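PDB 3BVO: Co-chaperone protein HscB, mitochondrial precursor from Homo sapiens, which acts as a J-type co-chaperone in mitochondrial iron-sulfur cluster assembly, working with ISCU and HSPA9 and needed to load clusters into the succinate dehydrogenase subunit SDHB. Local coordinates for residues T42-D50 with L62-Q70. Sequence-based numbering, arbitrary orientation.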
loop_
_atom_site.group_PDB
_atom_site.type_symbol
_atom_site.label_atom_id
_atom_site.label_comp_id
_atom_site.label_asym_id
_atom_site.label_seq_id
_atom_site.Cartn_x
_atom_site.Cartn_y
_atom_site.Cartn_z
ATOM N N THR A 42 -8.639 0.856 14.800
ATOM C CA THR A 42 -8.916 2.158 14.188
ATOM C C THR A 42 -7.682 2.868 13.641
ATOM O O THR A 42 -7.811 3.809 12.854
ATOM C CB THR A 42 -9.598 3.116 15.168
ATOM O OG1 THR A 42 -8.706 3.392 16.255
ATOM C CG2 THR A 42 -10.901 2.524 15.686
ATOM N N ARG A 43 -6.502 2.428 14.069
ATOM C CA ARG A 43 -5.243 3.036 13.665
ATOM C C ARG A 43 -4.959 2.776 12.196
ATOM O O ARG A 43 -4.843 1.615 11.781
ATOM C CB ARG A 43 -4.100 2.490 14.509
ATOM C CG ARG A 43 -2.795 3.202 14.263
ATOM C CD ARG A 43 -1.764 2.902 15.330
ATOM N NE ARG A 43 -0.568 3.725 15.146
ATOM C CZ ARG A 43 0.539 3.638 15.881
ATOM N NH1 ARG A 43 1.573 4.437 15.620
ATOM N NH2 ARG A 43 0.616 2.751 16.872
ATOM N N ASP A 44 -4.846 3.849 11.409
ATOM C CA ASP A 44 -4.582 3.705 9.983
ATOM C C ASP A 44 -3.114 3.331 9.747
ATOM O O ASP A 44 -2.285 3.385 10.669
ATOM C CB ASP A 44 -4.998 4.965 9.208
ATOM C CG ASP A 44 -3.959 6.094 9.278
ATOM O OD1 ASP A 44 -2.753 5.833 9.044
ATOM O OD2 ASP A 44 -4.357 7.263 9.525
ATOM N N TYR A 45 -2.790 2.961 8.511
ATOM C CA TYR A 45 -1.441 2.544 8.164
ATOM C C TYR A 45 -0.389 3.663 8.237
ATOM O O TYR A 45 0.748 3.420 8.633
ATOM C CB TYR A 45 -1.434 1.899 6.780
ATOM C CG TYR A 45 -2.082 0.522 6.686
ATOM C CD1 TYR A 45 -2.181 -0.318 7.798
ATOM C CD2 TYR A 45 -2.544 0.046 5.465
ATOM C CE1 TYR A 45 -2.736 -1.571 7.689
ATOM C CE2 TYR A 45 -3.101 -1.191 5.350
ATOM C CZ TYR A 45 -3.199 -2.003 6.457
ATOM O OH TYR A 45 -3.768 -3.253 6.319
ATOM N N PHE A 46 -0.755 4.883 7.862
ATOM C CA PHE A 46 0.201 5.980 7.910
ATOM C C PHE A 46 0.649 6.250 9.340
ATOM O O PHE A 46 1.816 6.564 9.597
ATOM C CB PHE A 46 -0.393 7.234 7.276
ATOM C CG PHE A 46 -0.576 7.119 5.791
ATOM C CD1 PHE A 46 0.508 7.304 4.928
ATOM C CD2 PHE A 46 -1.824 6.812 5.253
ATOM C CE1 PHE A 46 0.351 7.182 3.559
ATOM C CE2 PHE A 46 -1.986 6.689 3.884
ATOM C CZ PHE A 46 -0.899 6.867 3.032
ATOM N N SER A 47 -0.296 6.120 10.264
ATOM C CA SER A 47 -0.023 6.305 11.675
ATOM C C SER A 47 0.880 5.189 12.170
ATOM O O SER A 47 1.896 5.443 12.832
ATOM C CB SER A 47 -1.328 6.331 12.473
ATOM O OG SER A 47 -1.075 6.148 13.855
ATOM N N LEU A 48 0.507 3.956 11.835
ATOM C CA LEU A 48 1.258 2.786 12.272
ATOM C C LEU A 48 2.663 2.825 11.720
ATOM O O LEU A 48 3.578 2.345 12.348
ATOM C CB LEU A 48 0.560 1.479 11.864
ATOM C CG LEU A 48 1.230 0.141 12.215
ATOM C CD1 LEU A 48 1.309 -0.065 13.696
ATOM C CD2 LEU A 48 0.510 -1.018 11.585
HETATM N N MSE A 49 2.834 3.413 10.549
HETATM C CA MSE A 49 4.150 3.497 9.954
HETATM C C MSE A 49 4.806 4.820 10.267
HETATM O O MSE A 49 5.864 5.137 9.724
HETATM C CB MSE A 49 4.067 3.254 8.454
HETATM C CG MSE A 49 3.807 1.780 8.116
HETATM SE SE MSE A 49 5.294 0.608 8.678
HETATM C CE MSE A 49 4.227 -0.808 9.449
ATOM N N ASP A 50 4.168 5.579 11.163
ATOM C CA ASP A 50 4.667 6.866 11.653
ATOM C C ASP A 50 5.024 7.872 10.556
ATOM O O ASP A 50 6.177 8.288 10.446
ATOM C CB ASP A 50 5.863 6.660 12.581
ATOM C CG ASP A 50 6.267 7.927 13.274
ATOM O OD1 ASP A 50 5.364 8.618 13.791
ATOM O OD2 ASP A 50 7.477 8.238 13.284
ATOM N N LEU A 62 10.349 4.413 5.890
ATOM C CA LEU A 62 9.319 3.398 5.986
ATOM C C LEU A 62 9.894 2.051 6.372
ATOM O O LEU A 62 9.414 1.396 7.300
ATOM C CB LEU A 62 8.631 3.273 4.638
ATOM C CG LEU A 62 7.337 2.495 4.663
ATOM C CD1 LEU A 62 6.315 3.214 5.548
ATOM C CD2 LEU A 62 6.850 2.356 3.230
ATOM N N GLN A 63 10.936 1.662 5.645
ATOM C CA GLN A 63 11.633 0.398 5.823
ATOM C C GLN A 63 12.252 0.314 7.225
ATOM O O GLN A 63 12.237 -0.735 7.865
ATOM C CB GLN A 63 12.691 0.282 4.728
ATOM C CG GLN A 63 13.193 -1.128 4.452
ATOM C CD GLN A 63 14.423 -1.138 3.551
ATOM O OE1 GLN A 63 14.598 -0.270 2.696
ATOM N NE2 GLN A 63 15.280 -2.123 3.744
ATOM N N HIS A 64 12.757 1.448 7.703
ATOM C CA HIS A 64 13.305 1.576 9.052
ATOM C C HIS A 64 12.237 1.347 10.134
ATOM O O HIS A 64 12.456 0.568 11.068
ATOM C CB HIS A 64 13.958 2.953 9.205
ATOM C CG HIS A 64 14.651 3.152 10.513
ATOM N ND1 HIS A 64 15.765 2.429 10.884
ATOM C CD2 HIS A 64 14.396 4.000 11.536
ATOM C CE1 HIS A 64 16.160 2.816 12.083
ATOM N NE2 HIS A 64 15.347 3.772 12.499
ATOM N N ARG A 65 11.089 2.020 10.000
ATOM C CA ARG A 65 9.967 1.821 10.911
ATOM C C ARG A 65 9.624 0.355 10.922
ATOM O O ARG A 65 9.527 -0.253 11.986
ATOM C CB ARG A 65 8.728 2.597 10.470
ATOM C CG ARG A 65 7.524 2.418 11.409
ATOM C CD ARG A 65 7.489 3.552 12.417
ATOM N NE ARG A 65 7.141 3.184 13.793
ATOM C CZ ARG A 65 5.967 3.416 14.375
ATOM N NH1 ARG A 65 5.784 3.071 15.628
ATOM N NH2 ARG A 65 4.968 3.984 13.722
ATOM N N TYR A 66 9.439 -0.206 9.727
ATOM C CA TYR A 66 9.095 -1.614 9.575
ATOM C C TYR A 66 9.966 -2.492 10.474
ATOM O O TYR A 66 9.475 -3.425 11.115
ATOM C CB TYR A 66 9.219 -2.067 8.113
ATOM C CG TYR A 66 8.929 -3.541 7.949
ATOM C CD1 TYR A 66 7.615 -4.025 8.029
ATOM C CD2 TYR A 66 9.959 -4.461 7.766
ATOM C CE1 TYR A 66 7.336 -5.387 7.906
ATOM C CE2 TYR A 66 9.692 -5.828 7.646
ATOM C CZ TYR A 66 8.382 -6.280 7.713
ATOM O OH TYR A 66 8.111 -7.619 7.587
ATOM N N GLN A 67 11.257 -2.179 10.525
ATOM C CA GLN A 67 12.177 -2.914 11.383
ATOM C C GLN A 67 11.963 -2.648 12.876
ATOM O O GLN A 67 11.808 -3.591 13.645
ATOM C CB GLN A 67 13.618 -2.640 10.981
ATOM C CG GLN A 67 13.950 -3.122 9.587
ATOM C CD GLN A 67 15.110 -2.367 9.010
ATOM O OE1 GLN A 67 16.079 -2.077 9.710
ATOM N NE2 GLN A 67 15.018 -2.022 7.730
ATOM N N GLN A 68 11.950 -1.378 13.283
ATOM C CA GLN A 68 11.702 -1.026 14.684
ATOM C C GLN A 68 10.544 -1.851 15.237
ATOM O O GLN A 68 10.660 -2.472 16.298
ATOM C CB GLN A 68 11.361 0.460 14.845
ATOM C CG GLN A 68 12.485 1.437 14.557
ATOM C CD GLN A 68 12.002 2.886 14.475
ATOM O OE1 GLN A 68 10.794 3.168 14.477
ATOM N NE2 GLN A 68 12.954 3.812 14.401
ATOM N N LEU A 69 9.433 -1.849 14.505
ATOM C CA LEU A 69 8.217 -2.483 14.979
ATOM C C LEU A 69 8.374 -3.987 14.988
ATOM O O LEU A 69 7.929 -4.658 15.930
ATOM C CB LEU A 69 6.996 -2.052 14.158
ATOM C CG LEU A 69 6.720 -0.548 14.195
ATOM C CD1 LEU A 69 5.465 -0.198 13.412
ATOM C CD2 LEU A 69 6.616 -0.058 15.634
ATOM N N GLN A 70 9.032 -4.513 13.960
ATOM C CA GLN A 70 9.176 -5.956 13.838
ATOM C C GLN A 70 10.128 -6.489 14.910
ATOM O O GLN A 70 10.105 -7.671 15.252
ATOM C CB GLN A 70 9.598 -6.360 12.423
ATOM C CG GLN A 70 8.920 -7.638 11.906
ATOM C CD GLN A 70 7.415 -7.721 12.225
ATOM O OE1 GLN A 70 7.028 -8.031 13.354
ATOM N NE2 GLN A 70 6.571 -7.476 11.218
#
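Arg65 leaves helix 59-73 with CG anti to its backbone N (chi1 -180°) and then bends at chi2 and chi3, which carries its guanidinium to the C-terminal end of the short helix 45-48. Met49 starts the other way, CG anti to its carbonyl carbon (chi1 -73°), and its curled chain lays the selenium of this selenomethionine against the arginine stem, SE lying 4.0 Å from CG of Arg65. A long, flexible chain such as methionine's suits a place between two leucines and an arginine stem: its CB meets CD1 of Leu62 at 3.7 Å, while its CE reaches CD1 of Leu69. A single methyl of Leu69, CD1, touches CD1 of Leu48 and sits 3.7 Å above the centre of the Arg65 guanidinium plane.

The helix 45-48 ends in a Schellman motif with Asp50, at positive phi, as its C-prime residue. Arg43, extended, holds Ser47 with two hydrogen bonds, NE to OG at 2.8 Å and NH1 to the carbonyl O at 3.0 Å; Asp50 N reaches that same oxygen from the opposite face. Asp26 forms salt bridges with both arginines, which probably offsets the closeness of NH1 of Arg43 and NH2 of Arg65, 3.9 Å apart. Were Arg65 replaced by an alanine, Asp26 would probably lose one of its two charged mates, and the selenium of Met49 the stem it rests on.

Both segments belong to the J domain, where Tyr66 of helix 59-73 stacks on Tyr100 of helix 83-104, and Phe46 turns from this contact to pack on helix 106-116.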